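Long-range contacts in tannase (Lactobacillus plantarum, PDB 3WA7), which probably hydrolyses the galloyl ester bonds of tannins, as a tannin acylhydrolase (EC 3.1.1.20) of the alpha/beta-hydrolase fold: residues 412-417 with 442-447; 67-72 with 152-157; 112-117 with 129-134. All coordinates share one frame; numbering follows the deposited sequence. Where two conformers were deposited one is given.

Contact 1: residues 412-417 with 442-447; sequences RIRHGA and DFALPW
Arg414 and Asp442 join strands 410-414 and 440-444; the pieces 412-414 and 442-444 run parallel, 6° apart. From CB the arginine bends: CG is anti to the carbonyl carbon (chi1 -70°), and a second turn at chi2 brings CD to 3.6 Å from Ala444 CB, with the Pro446 ring just beyond. NE then lies 3.4 Å from Ala444 CB, a methyl small enough to sit under one face of the guanidinium. Arg412 CZ lies over the opposite face, 3.5 Å above its plane and offset toward the rim. At the tip NH2 and NH1 both grip Asp442 OD1, at 2.8 and 2.9 Å, end-on and from the same face of the carboxylate. NH1 also donates to Ile413 O, an acceptor shared with Ala444 N in the strand ladder.

Arg412 NH2 makes its salt bridge with Asp456, while a water links Arg412 NE to Asp442 OD2. On the other sheet face Ile413 CB packs 3.9 Å from Phe443 CD1, beside helix 425-436. Beyond the strands the chains stay in step, and Ala417 N donates to Pro446 O at 2.8 Å. His415 turns NE2 to Asp419 O, touching the probable Ser-His-Asp triad of Ser163, His451 and Asp419.

Two guanidinium groups this close would repel each other if both are charged, so the carboxylates of Asp442 and Asp456 probably offset that cost and hold both cations in place at this edge of the sheet.

Contact 2: residues 67-72 with 152-157; sequences APILMP and GDTNRI
Ile69 and Ile157 form a parallel bridge at which the incoming chain 152-157 joins strand 69-72. Two backbone hydrogen bonds hold the junction: Asp153 N donates to Ala67 O at 2.8 Å, and Ile69 N to Arg156 O at 3.0 Å. Between these ties residues 153-156 make a type I turn. Asp153 OD1 braces it by accepting from Asn155 N at 2.9 Å, an Asx turn.

The apolar contacts lie on the face carrying Ile69 and Ile157. With CG1 anti to the carbonyl carbon (chi1 -62°), Ile69 extends CD1 over the turn, to 3.6 Å from Asp153 O and 4.1 Å from Thr154 CG2. Met71, present as the selenomethionine label, reaches SE to 3.6 Å from Ile157 CG2, its CG anti to the carbonyl carbon; helix 131-145 covers this side through Met136 and Val143. Gly152 suits its place doubly, since its backbone angles call for glycine and a CB would run into Ile69 CG1.

Arg156 sends its guanidinium away from the strand: NH1 donates to Asn155 O, and Phe198 receives it as a cation-pi partner.

Polar bonding between the segments is thus carried by the backbone, with Asp153 and Arg156 bonding inside the turn, while Ile69, Met71 and Ile157 supply the apolar surface that helix 131-145 covers.

Contact 3: residues 112-117 with 129-134; sequences GIRGRT and APAFIV
Arg114 spreads its guanidinium over Ala131 at the start of helix 131-145, and the contact is made of van der Waals touches, with no hydrogen bond between the two segments. Ala131 CB lies beneath the centre of the flat group, 3.8 Å from Arg114 CZ. At the edge of the same group Val134 CG1 comes to 4.0 Å from Arg114 NH2. A bend at chi3 (-69°) turns the end of the arginine over the first helical turn, where alanine's lone methyl allows this close approach.

The apolar part belongs to Ile113. Its CG2 rests 3.9 Å from Phe132 CB and 3.4 Å from Phe132 O, while the phenylalanine ring leads off to Tyr78, which it meets edge-to-face, and to helix 164-174.

The charged part is completed within the helix itself, where Asp135 takes Arg114 NE in a salt bridge. An alanine in place of Arg114 would probably leave the Asp135 carboxylate without its mate and open a gap over Ala131.

Loop 112-117 follows strand 107-111 and helix 131-145 leads on to strand 157-160, so the contact packs a strand-to-helix connection against the helix it precedes, within a beta-alpha-beta crossover of the alpha/beta-hydrolase fold.

Overall arrangement
Contacts 1 and 2 both join neighbouring parallel strands of the central mixed sheet, with centres 23 Å apart. Contact 1 includes the outermost strand 440-444 and is partly buried; there charged side chains bridge the strands. Contact 2 is buried in the sheet's interior and relies on backbone bonds and aliphatic packing. Contact 3, also buried, leaves the sheet: a loop meets a helix start without a hydrogen bond across, its arginine paired within the helix. Contacts 2 and 3 share helix 131-145, which touches Ile69, Met71 and Ile157 of contact 2 and supplies one partner of contact 3. Contacts 1 and 3 lie on opposite sides of the chain's centre.

Contact 1: residues 412-417 with 442-447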
ATOM      1  N   ARG A 412       9.012  -0.384   6.275  1.00  7.67           N
ATOM      2  CA  ARG A 412       8.915   1.066   6.413  1.00  7.49           C
ATOM      3  C   ARG A 412       7.495   1.434   6.003  1.00  7.40           C
ATOM      4  O   ARG A 412       7.097   1.250   4.849  1.00  7.61           O
ATOM      5  CB  ARG A 412       9.920   1.802   5.524  1.00  7.67           C
ATOM      6  CG  ARG A 412       9.881   3.320   5.732  1.00  8.95           C
ATOM      7  CD  ARG A 412      11.008   4.023   4.986  1.00  9.02           C
ATOM      8  NE  ARG A 412      11.119   5.440   5.336  1.00  9.76           N
ATOM      9  CZ  ARG A 412      10.363   6.410   4.830  1.00 10.87           C
ATOM     10  NH1 ARG A 412       9.421   6.131   3.939  1.00 10.32           N
ATOM     11  NH2 ARG A 412      10.556   7.666   5.209  1.00 11.85           N
ATOM     12  N   ILE A 413       6.730   1.940   6.959  1.00  6.57           N
ATOM     13  CA  ILE A 413       5.344   2.300   6.716  1.00  6.54           C
ATOM     14  C   ILE A 413       5.069   3.764   7.022  1.00  7.74           C
ATOM     15  O   ILE A 413       5.539   4.294   8.030  1.00  7.78           O
ATOM     16  CB  ILE A 413       4.408   1.446   7.594  1.00  4.92           C
ATOM     17  CG1 ILE A 413       4.682  -0.043   7.349  1.00  6.09           C
ATOM     18  CG2 ILE A 413       2.952   1.804   7.313  1.00  5.99           C
ATOM     19  CD1 ILE A 413       3.913  -0.961   8.271  0.55  7.21           C
ATOM     20  N   ARG A 414       4.306   4.405   6.142  1.00  7.18           N
ATOM     21  CA  ARG A 414       3.932   5.804   6.310  1.00  7.77           C
ATOM     22  C   ARG A 414       2.455   5.992   5.974  1.00  7.90           C
ATOM     23  O   ARG A 414       1.929   5.351   5.063  1.00  8.44           O
ATOM     24  CB  ARG A 414       4.771   6.708   5.393  1.00  7.33           C
ATOM     25  CG  ARG A 414       6.240   6.837   5.776  1.00  8.08           C
ATOM     26  CD  ARG A 414       6.401   7.628   7.071  1.00  6.94           C
ATOM     27  NE  ARG A 414       7.802   7.829   7.444  1.00  7.04           N
ATOM     28  CZ  ARG A 414       8.586   6.899   7.985  1.00  8.95           C
ATOM     29  NH1 ARG A 414       8.122   5.680   8.229  1.00  9.48           N
ATOM     30  NH2 ARG A 414       9.841   7.197   8.301  1.00 10.15           N
ATOM     31  N   HIS A 415       1.785   6.851   6.737  1.00  6.60           N
ATOM     32  CA  HIS A 415       0.381   7.180   6.507  1.00  6.18           C
ATOM     33  C   HIS A 415       0.231   8.627   6.959  1.00  7.09           C
ATOM     34  O   HIS A 415       0.485   8.942   8.118  1.00  8.25           O
ATOM     35  CB  HIS A 415      -0.560   6.286   7.327  1.00  6.01           C
ATOM     36  CG  HIS A 415      -2.013   6.546   7.060  1.00  6.78           C
ATOM     37  ND1 HIS A 415      -2.765   5.776   6.199  1.00  8.66           N
ATOM     38  CD2 HIS A 415      -2.837   7.525   7.506  1.00  5.99           C
ATOM     39  CE1 HIS A 415      -3.989   6.269   6.125  1.00  9.67           C
ATOM     40  NE2 HIS A 415      -4.058   7.330   6.908  1.00  7.80           N
ATOM     41  N   GLY A 416      -0.167   9.505   6.044  1.00  6.18           N
ATOM     42  CA  GLY A 416      -0.310  10.913   6.378  1.00  5.22           C
ATOM     43  C   GLY A 416      -1.301  11.228   7.484  1.00  6.23           C
ATOM     44  O   GLY A 416      -2.364  10.617   7.569  1.00  5.71           O
ATOM     45  N   ALA A 417      -0.954  12.195   8.331  1.00  7.00           N
ATOM     46  CA  ALA A 417      -1.824  12.594   9.432  1.00  5.74           C
ATOM     47  C   ALA A 417      -3.105  13.250   8.924  1.00  6.13           C
ATOM     48  O   ALA A 417      -4.043  13.459   9.690  1.00  6.17           O
ATOM     49  CB  ALA A 417      -1.083  13.542  10.374  1.00  8.13           C
ATOM     50  N   ASP A 442       9.942   0.738  10.644  1.00  9.13           N
ATOM     51  CA  ASP A 442      10.164   2.177  10.702  1.00 10.50           C
ATOM     52  C   ASP A 442       8.794   2.734  10.342  1.00  9.14           C
ATOM     53  O   ASP A 442       8.333   2.578   9.209  1.00  9.54           O
ATOM     54  CB  ASP A 442      11.202   2.599   9.663  1.00 11.28           C
ATOM     55  CG  ASP A 442      11.504   4.078   9.714  1.00 13.53           C
ATOM     56  OD1 ASP A 442      10.550   4.878   9.683  1.00 14.54           O
ATOM     57  OD2 ASP A 442      12.697   4.444   9.784  1.00 15.84           O
ATOM     58  N   PHE A 443       8.147   3.383  11.306  1.00  9.16           N
ATOM     59  CA  PHE A 443       6.793   3.889  11.109  1.00  8.46           C
ATOM     60  C   PHE A 443       6.610   5.348  11.500  1.00  9.91           C
ATOM     61  O   PHE A 443       7.253   5.838  12.428  1.00  8.96           O
ATOM     62  CB  PHE A 443       5.841   2.997  11.921  1.00  6.45           C
ATOM     63  CG  PHE A 443       4.404   3.449  11.926  1.00  7.23           C
ATOM     64  CD1 PHE A 443       3.683   3.560  10.743  1.00  7.22           C
ATOM     65  CD2 PHE A 443       3.760   3.722  13.129  1.00  9.43           C
ATOM     66  CE1 PHE A 443       2.342   3.932  10.755  1.00  9.25           C
ATOM     67  CE2 PHE A 443       2.419   4.095  13.154  1.00 10.46           C
ATOM     68  CZ  PHE A 443       1.705   4.201  11.964  1.00  9.91           C
ATOM     69  N   ALA A 444       5.724   6.036  10.785  1.00 10.26           N
ATOM     70  CA  ALA A 444       5.433   7.436  11.066  1.00  9.60           C
ATOM     71  C   ALA A 444       4.122   7.897  10.439  1.00 10.42           C
ATOM     72  O   ALA A 444       3.653   7.340   9.439  1.00  9.70           O
ATOM     73  CB  ALA A 444       6.582   8.325  10.579  1.00 11.28           C
ATOM     74  N   LEU A 445       3.535   8.921  11.052  1.00 10.00           N
ATOM     75  CA  LEU A 445       2.291   9.528  10.594  1.00  9.46           C
ATOM     76  C   LEU A 445       2.632  10.993  10.311  1.00  9.38           C
ATOM     77  O   LEU A 445       2.303  11.872  11.100  1.00  9.19           O
ATOM     78  CB  LEU A 445       1.223   9.472  11.695  1.00 10.29           C
ATOM     79  CG  LEU A 445      -0.222   9.810  11.348  0.50  9.16           C
ATOM     80  CD1 LEU A 445      -0.884   8.602  10.699  0.50 10.72           C
ATOM     81  CD2 LEU A 445      -0.964  10.191  12.617  0.50 10.15           C
ATOM     82  N   PRO A 446       3.300  11.269   9.177  1.00 10.35           N
ATOM     83  CA  PRO A 446       3.712  12.616   8.756  1.00  9.44           C
ATOM     84  C   PRO A 446       2.624  13.684   8.835  1.00  8.58           C
ATOM     85  O   PRO A 446       1.549  13.538   8.256  1.00  8.28           O
ATOM     86  CB  PRO A 446       4.198  12.395   7.322  1.00 11.08           C
ATOM     87  CG  PRO A 446       4.728  11.006   7.367  1.00 12.03           C
ATOM     88  CD  PRO A 446       3.674  10.273   8.156  1.00 10.33           C
ATOM     89  N   TRP A 447       2.933  14.773   9.534  1.00  6.91           N
ATOM     90  CA  TRP A 447       1.996  15.878   9.724  1.00  6.43           C
ATOM     91  C   TRP A 447       1.415  16.494   8.453  1.00  7.26           C
ATOM     92  O   TRP A 447       2.134  16.799   7.500  1.00  8.57           O
ATOM     93  CB  TRP A 447       2.655  16.992  10.548  1.00  5.34           C
ATOM     94  CG  TRP A 447       1.745  18.168  10.770  1.00  6.55           C
ATOM     95  CD1 TRP A 447       1.785  19.379  10.132  1.00  6.34           C
ATOM     96  CD2 TRP A 447       0.629  18.222  11.663  1.00  6.92           C
ATOM     97  NE1 TRP A 447       0.755  20.180  10.575  1.00  6.45           N
ATOM     98  CE2 TRP A 447       0.031  19.494  11.514  1.00  6.62           C
ATOM     99  CE3 TRP A 447       0.070  17.314  12.574  1.00  6.92           C
ATOM    100  CZ2 TRP A 447      -1.099  19.881  12.245  1.00  8.07           C
ATOM    101  CZ3 TRP A 447      -1.052  17.697  13.299  1.00  7.57           C
ATOM    102  CH2 TRP A 447      -1.625  18.971  13.128  1.00  8.23           C
TER
HETATM  103  O   HOH W   1      12.909   6.194   7.236  1.00 23.91           O

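Contact 2: residues 67-72 with 152-157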
ATOM      1  N   ALA A  67      23.623  -3.860  -5.919  1.00  9.33           N
ATOM      2  CA  ALA A  67      22.583  -2.837  -5.942  1.00  8.37           C
ATOM      3  C   ALA A  67      21.207  -3.348  -5.531  1.00  7.65           C
ATOM      4  O   ALA A  67      20.788  -4.431  -5.932  1.00  7.89           O
ATOM      5  CB  ALA A  67      22.506  -2.205  -7.334  1.00  8.29           C
ATOM      6  N   PRO A  68      20.490  -2.572  -4.700  1.00  8.76           N
ATOM      7  CA  PRO A  68      19.155  -2.996  -4.277  1.00  7.97           C
ATOM      8  C   PRO A  68      18.268  -2.967  -5.516  1.00  7.27           C
ATOM      9  O   PRO A  68      18.523  -2.199  -6.446  1.00  8.09           O
ATOM     10  CB  PRO A  68      18.742  -1.911  -3.282  1.00  9.72           C
ATOM     11  CG  PRO A  68      20.042  -1.401  -2.753  1.00 10.88           C
ATOM     12  CD  PRO A  68      20.910  -1.357  -3.982  1.00  9.65           C
ATOM     13  N   ILE A  69      17.239  -3.802  -5.538  1.00  5.12           N
ATOM     14  CA  ILE A  69      16.314  -3.811  -6.660  1.00  4.85           C
ATOM     15  C   ILE A  69      14.973  -3.299  -6.145  1.00  5.43           C
ATOM     16  O   ILE A  69      14.249  -4.008  -5.444  1.00  5.09           O
ATOM     17  CB  ILE A  69      16.141  -5.227  -7.254  1.00  5.37           C
ATOM     18  CG1 ILE A  69      17.484  -5.725  -7.799  1.00  6.90           C
ATOM     19  CG2 ILE A  69      15.103  -5.203  -8.375  1.00  7.32           C
ATOM     20  CD1 ILE A  69      17.429  -7.126  -8.390  1.00  4.69           C
ATOM     21  N   LEU A  70      14.669  -2.049  -6.471  1.00  5.43           N
ATOM     22  CA  LEU A  70      13.414  -1.433  -6.051  1.00  5.24           C
ATOM     23  C   LEU A  70      12.327  -1.888  -7.011  1.00  5.22           C
ATOM     24  O   LEU A  70      12.507  -1.822  -8.228  1.00  4.37           O
ATOM     25  CB  LEU A  70      13.529   0.091  -6.105  1.00  5.16           C
ATOM     26  CG  LEU A  70      12.342   0.894  -5.565  1.00  6.34           C
ATOM     27  CD1 LEU A  70      12.303   0.783  -4.046  1.00  4.85           C
ATOM     28  CD2 LEU A  70      12.483   2.354  -5.978  1.00  5.84           C
HETATM   29  N   MSE A  71      11.211  -2.361  -6.468  1.00  5.28           N
HETATM   30  CA  MSE A  71      10.107  -2.818  -7.300  1.00  4.70           C
HETATM   31  C   MSE A  71       8.838  -2.070  -6.925  1.00  6.00           C
HETATM   32  O   MSE A  71       8.030  -2.540  -6.124  1.00  6.59           O
HETATM   33  CB  MSE A  71       9.917  -4.336  -7.161  1.00  4.76           C
HETATM   34  CG  MSE A  71      11.100  -5.125  -7.711  1.00  3.61           C
HETATM   35 SE   MSE A  71      10.784  -7.032  -7.845  1.00 12.45          SE
HETATM   36  CE  MSE A  71       9.694  -7.045  -9.451  1.00  5.52           C
ATOM     37  N   PRO A  72       8.659  -0.876  -7.502  1.00  6.61           N
ATOM     38  CA  PRO A  72       7.492  -0.034  -7.246  1.00  6.05           C
ATOM     39  C   PRO A  72       6.325  -0.458  -8.122  1.00  6.21           C
ATOM     40  O   PRO A  72       6.521  -1.051  -9.182  1.00  7.82           O
ATOM     41  CB  PRO A  72       7.996   1.350  -7.615  1.00  6.83           C
ATOM     42  CG  PRO A  72       8.835   1.053  -8.835  1.00  7.64           C
ATOM     43  CD  PRO A  72       9.595  -0.208  -8.431  1.00  4.94           C
ATOM     44  N   GLY A 152      21.886  -6.074 -10.406  1.00  7.54           N
ATOM     45  CA  GLY A 152      21.299  -5.907  -9.084  1.00  7.37           C
ATOM     46  C   GLY A 152      21.358  -7.155  -8.220  1.00  8.23           C
ATOM     47  O   GLY A 152      21.641  -8.252  -8.706  1.00  8.99           O
ATOM     48  N   ASP A 153      21.091  -6.987  -6.930  1.00  7.20           N
ATOM     49  CA  ASP A 153      21.114  -8.102  -5.984  1.00  8.30           C
ATOM     50  C   ASP A 153      19.681  -8.578  -5.767  1.00  8.60           C
ATOM     51  O   ASP A 153      18.880  -7.873  -5.153  1.00  8.30           O
ATOM     52  CB  ASP A 153      21.710  -7.641  -4.652  1.00  7.78           C
ATOM     53  CG  ASP A 153      22.002  -8.793  -3.707  1.00 10.26           C
ATOM     54  OD1 ASP A 153      21.452  -9.898  -3.906  1.00  9.72           O
ATOM     55  OD2 ASP A 153      22.779  -8.585  -2.753  1.00 12.81           O
ATOM     56  N   THR A 154      19.359  -9.770  -6.262  1.00  8.41           N
ATOM     57  CA  THR A 154      18.006 -10.304  -6.120  1.00  8.53           C
ATOM     58  C   THR A 154      17.654 -10.661  -4.677  1.00  8.19           C
ATOM     59  O   THR A 154      16.516 -11.030  -4.379  1.00  9.21           O
ATOM     60  CB  THR A 154      17.794 -11.534  -7.024  1.00 10.35           C
ATOM     61  OG1 THR A 154      18.735 -12.558  -6.679  1.00 11.20           O
ATOM     62  CG2 THR A 154      17.977 -11.146  -8.486  1.00 10.28           C
ATOM     63  N   ASN A 155      18.629 -10.544  -3.784  1.00  7.15           N
ATOM     64  CA  ASN A 155      18.414 -10.821  -2.368  1.00  7.65           C
ATOM     65  C   ASN A 155      18.104  -9.509  -1.652  1.00  7.06           C
ATOM     66  O   ASN A 155      17.933  -9.473  -0.433  1.00  6.87           O
ATOM     67  CB  ASN A 155      19.658 -11.463  -1.758  1.00  9.45           C
ATOM     68  CG  ASN A 155      19.969 -12.809  -2.370  1.00 10.51           C
ATOM     69  OD1 ASN A 155      19.125 -13.708  -2.371  1.00 14.73           O
ATOM     70  ND2 ASN A 155      21.177 -12.956  -2.903  1.00 10.98           N
ATOM     71  N   ARG A 156      18.029  -8.436  -2.431  1.00  6.07           N
ATOM     72  CA  ARG A 156      17.738  -7.109  -1.902  1.00  6.32           C
ATOM     73  C   ARG A 156      16.581  -6.449  -2.649  1.00  5.35           C
ATOM     74  O   ARG A 156      16.655  -5.279  -3.038  1.00  5.50           O
ATOM     75  CB  ARG A 156      18.989  -6.233  -1.988  1.00  5.45           C
ATOM     76  CG  ARG A 156      20.147  -6.747  -1.152  1.00  7.45           C
ATOM     77  CD  ARG A 156      19.846  -6.664   0.344  1.00  8.61           C
ATOM     78  NE  ARG A 156      20.992  -7.105   1.137  1.00 11.78           N
ATOM     79  CZ  ARG A 156      21.217  -8.363   1.507  1.00 12.26           C
ATOM     80  NH1 ARG A 156      20.369  -9.328   1.173  1.00 11.41           N
ATOM     81  NH2 ARG A 156      22.312  -8.661   2.195  1.00 13.55           N
ATOM     82  N   ILE A 157      15.510  -7.212  -2.854  1.00  6.19           N
ATOM     83  CA  ILE A 157      14.326  -6.698  -3.529  1.00  5.75           C
ATOM     84  C   ILE A 157      13.514  -5.930  -2.499  1.00  4.64           C
ATOM     85  O   ILE A 157      13.232  -6.437  -1.416  1.00  5.94           O
ATOM     86  CB  ILE A 157      13.457  -7.841  -4.107  1.00  4.94           C
ATOM     87  CG1 ILE A 157      14.184  -8.501  -5.284  1.00  4.84           C
ATOM     88  CG2 ILE A 157      12.102  -7.293  -4.551  1.00  4.87           C
ATOM     89  CD1 ILE A 157      13.443  -9.698  -5.881  1.00  6.60           C
TER

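Contact 3: residues 112-117 with 129-134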
ATOM      1  N   GLY A 112       3.912  -4.315 -14.447  1.00  7.24           N
ATOM      2  CA  GLY A 112       2.522  -3.952 -14.662  1.00  7.37           C
ATOM      3  C   GLY A 112       1.722  -4.967 -13.869  1.00  7.83           C
ATOM      4  O   GLY A 112       2.068  -6.150 -13.852  1.00  8.95           O
ATOM      5  N   ILE A 113       0.653  -4.516 -13.220  1.00  6.35           N
ATOM      6  CA  ILE A 113      -0.165  -5.378 -12.374  1.00  8.05           C
ATOM      7  C   ILE A 113      -1.650  -5.326 -12.729  1.00  5.66           C
ATOM      8  O   ILE A 113      -2.219  -4.248 -12.876  1.00  6.69           O
ATOM      9  CB  ILE A 113      -0.011  -4.950 -10.887  1.00  7.57           C
ATOM     10  CG1 ILE A 113       1.468  -4.976 -10.489  1.00  8.63           C
ATOM     11  CG2 ILE A 113      -0.844  -5.846  -9.986  1.00  7.95           C
ATOM     12  CD1 ILE A 113       2.097  -6.360 -10.527  1.00  7.61           C
ATOM     13  N   ARG A 114      -2.275  -6.493 -12.865  1.00  7.13           N
ATOM     14  CA  ARG A 114      -3.702  -6.555 -13.176  1.00  6.50           C
ATOM     15  C   ARG A 114      -4.531  -5.932 -12.058  1.00  6.29           C
ATOM     16  O   ARG A 114      -4.151  -5.985 -10.886  1.00  6.75           O
ATOM     17  CB  ARG A 114      -4.150  -8.005 -13.361  1.00  5.82           C
ATOM     18  CG  ARG A 114      -3.764  -8.635 -14.683  1.00  6.16           C
ATOM     19  CD  ARG A 114      -4.178 -10.093 -14.675  1.00  5.85           C
ATOM     20  NE  ARG A 114      -3.360 -10.867 -13.747  1.00  7.54           N
ATOM     21  CZ  ARG A 114      -3.655 -12.095 -13.328  1.00  9.12           C
ATOM     22  NH1 ARG A 114      -4.764 -12.696 -13.741  1.00  8.19           N
ATOM     23  NH2 ARG A 114      -2.818 -12.738 -12.525  1.00  7.70           N
ATOM     24  N   GLY A 115      -5.673  -5.362 -12.434  1.00  7.12           N
ATOM     25  CA  GLY A 115      -6.566  -4.732 -11.476  1.00  6.81           C
ATOM     26  C   GLY A 115      -7.996  -5.198 -11.675  1.00  6.88           C
ATOM     27  O   GLY A 115      -8.289  -5.915 -12.635  1.00  6.96           O
ATOM     28  N   ARG A 116      -8.889  -4.761 -10.792  1.00  6.73           N
ATOM     29  CA  ARG A 116     -10.294  -5.171 -10.819  1.00  7.26           C
ATOM     30  C   ARG A 116     -11.061  -4.950 -12.117  1.00  8.08           C
ATOM     31  O   ARG A 116     -12.069  -5.611 -12.357  1.00 10.08           O
ATOM     32  CB  ARG A 116     -11.050  -4.512  -9.656  1.00  7.23           C
ATOM     33  CG  ARG A 116     -11.043  -2.981  -9.663  1.00  4.10           C
ATOM     34  CD  ARG A 116     -11.534  -2.451  -8.317  1.00  5.89           C
ATOM     35  NE  ARG A 116     -11.434  -0.997  -8.199  1.00  7.68           N
ATOM     36  CZ  ARG A 116     -12.339  -0.136  -8.654  1.00  8.39           C
ATOM     37  NH1 ARG A 116     -13.434  -0.572  -9.270  1.00  7.88           N
ATOM     38  NH2 ARG A 116     -12.157   1.167  -8.482  1.00  9.29           N
ATOM     39  N   THR A 117     -10.589  -4.036 -12.956  1.00 10.26           N
ATOM     40  CA  THR A 117     -11.258  -3.755 -14.222  1.00 10.94           C
ATOM     41  C   THR A 117     -10.614  -4.476 -15.405  1.00 11.03           C
ATOM     42  O   THR A 117     -11.114  -4.402 -16.527  1.00 12.32           O
ATOM     43  CB  THR A 117     -11.261  -2.240 -14.526  1.00 11.81           C
ATOM     44  OG1 THR A 117      -9.923  -1.733 -14.434  1.00 13.46           O
ATOM     45  CG2 THR A 117     -12.156  -1.492 -13.544  1.00 12.80           C
ATOM     46  N   ALA A 129      -9.383 -10.042  -7.065  1.00  4.82           N
ATOM     47  CA  ALA A 129      -8.573 -10.756  -6.077  1.00  6.46           C
ATOM     48  C   ALA A 129      -8.469 -12.246  -6.383  1.00  5.84           C
ATOM     49  O   ALA A 129      -9.470 -12.888  -6.706  1.00  5.96           O
ATOM     50  CB  ALA A 129      -9.148 -10.543  -4.676  1.00  5.25           C
ATOM     51  N   PRO A 130      -7.264 -12.830  -6.245  1.00  5.75           N
ATOM     52  CA  PRO A 130      -5.993 -12.224  -5.825  1.00  5.71           C
ATOM     53  C   PRO A 130      -5.041 -11.866  -6.971  1.00  6.25           C
ATOM     54  O   PRO A 130      -3.819 -11.877  -6.790  1.00  6.03           O
ATOM     55  CB  PRO A 130      -5.401 -13.307  -4.942  1.00  6.15           C
ATOM     56  CG  PRO A 130      -5.727 -14.546  -5.748  1.00  6.82           C
ATOM     57  CD  PRO A 130      -7.153 -14.304  -6.240  1.00  7.49           C
ATOM     58  N   ALA A 131      -5.590 -11.541  -8.136  1.00  5.38           N
ATOM     59  CA  ALA A 131      -4.775 -11.219  -9.306  1.00  5.76           C
ATOM     60  C   ALA A 131      -3.635 -10.239  -9.047  1.00  7.12           C
ATOM     61  O   ALA A 131      -2.509 -10.466  -9.490  1.00  6.72           O
ATOM     62  CB  ALA A 131      -5.663 -10.685 -10.431  1.00  7.33           C
ATOM     63  N   PHE A 132      -3.917  -9.158  -8.326  1.00  6.22           N
ATOM     64  CA  PHE A 132      -2.889  -8.155  -8.064  1.00  6.69           C
ATOM     65  C   PHE A 132      -1.640  -8.700  -7.376  1.00  6.55           C
ATOM     66  O   PHE A 132      -0.514  -8.382  -7.782  1.00  5.67           O
ATOM     67  CB  PHE A 132      -3.481  -6.973  -7.270  1.00  6.10           C
ATOM     68  CG  PHE A 132      -3.716  -7.255  -5.809  1.00  7.05           C
ATOM     69  CD1 PHE A 132      -2.837  -6.770  -4.845  1.00  6.50           C
ATOM     70  CD2 PHE A 132      -4.830  -7.979  -5.394  1.00  6.71           C
ATOM     71  CE1 PHE A 132      -3.061  -6.995  -3.486  1.00  6.87           C
ATOM     72  CE2 PHE A 132      -5.068  -8.214  -4.038  1.00  6.84           C
ATOM     73  CZ  PHE A 132      -4.183  -7.721  -3.081  1.00  7.87           C
ATOM     74  N   ILE A 133      -1.827  -9.530  -6.354  1.00  5.87           N
ATOM     75  CA  ILE A 133      -0.693 -10.085  -5.629  1.00  6.06           C
ATOM     76  C   ILE A 133      -0.059 -11.255  -6.381  1.00  7.27           C
ATOM     77  O   ILE A 133       1.136 -11.505  -6.253  1.00  5.82           O
ATOM     78  CB  ILE A 133      -1.098 -10.501  -4.190  1.00  6.31           C
ATOM     79  CG1 ILE A 133       0.129 -10.993  -3.419  1.00  6.45           C
ATOM     80  CG2 ILE A 133      -2.185 -11.559  -4.230  1.00  7.38           C
ATOM     81  CD1 ILE A 133       1.196  -9.931  -3.208  1.00  7.55           C
ATOM     82  N   VAL A 134      -0.855 -11.968  -7.177  1.00  6.19           N
ATOM     83  CA  VAL A 134      -0.307 -13.064  -7.968  1.00  5.41           C
ATOM     84  C   VAL A 134       0.666 -12.450  -8.979  1.00  6.62           C
ATOM     85  O   VAL A 134       1.762 -12.975  -9.196  1.00  5.69           O
ATOM     86  CB  VAL A 134      -1.421 -13.843  -8.711  1.00  4.81           C
ATOM     87  CG1 VAL A 134      -0.813 -14.763  -9.768  1.00  5.91           C
ATOM     88  CG2 VAL A 134      -2.213 -14.676  -7.714  1.00  7.22           C
TER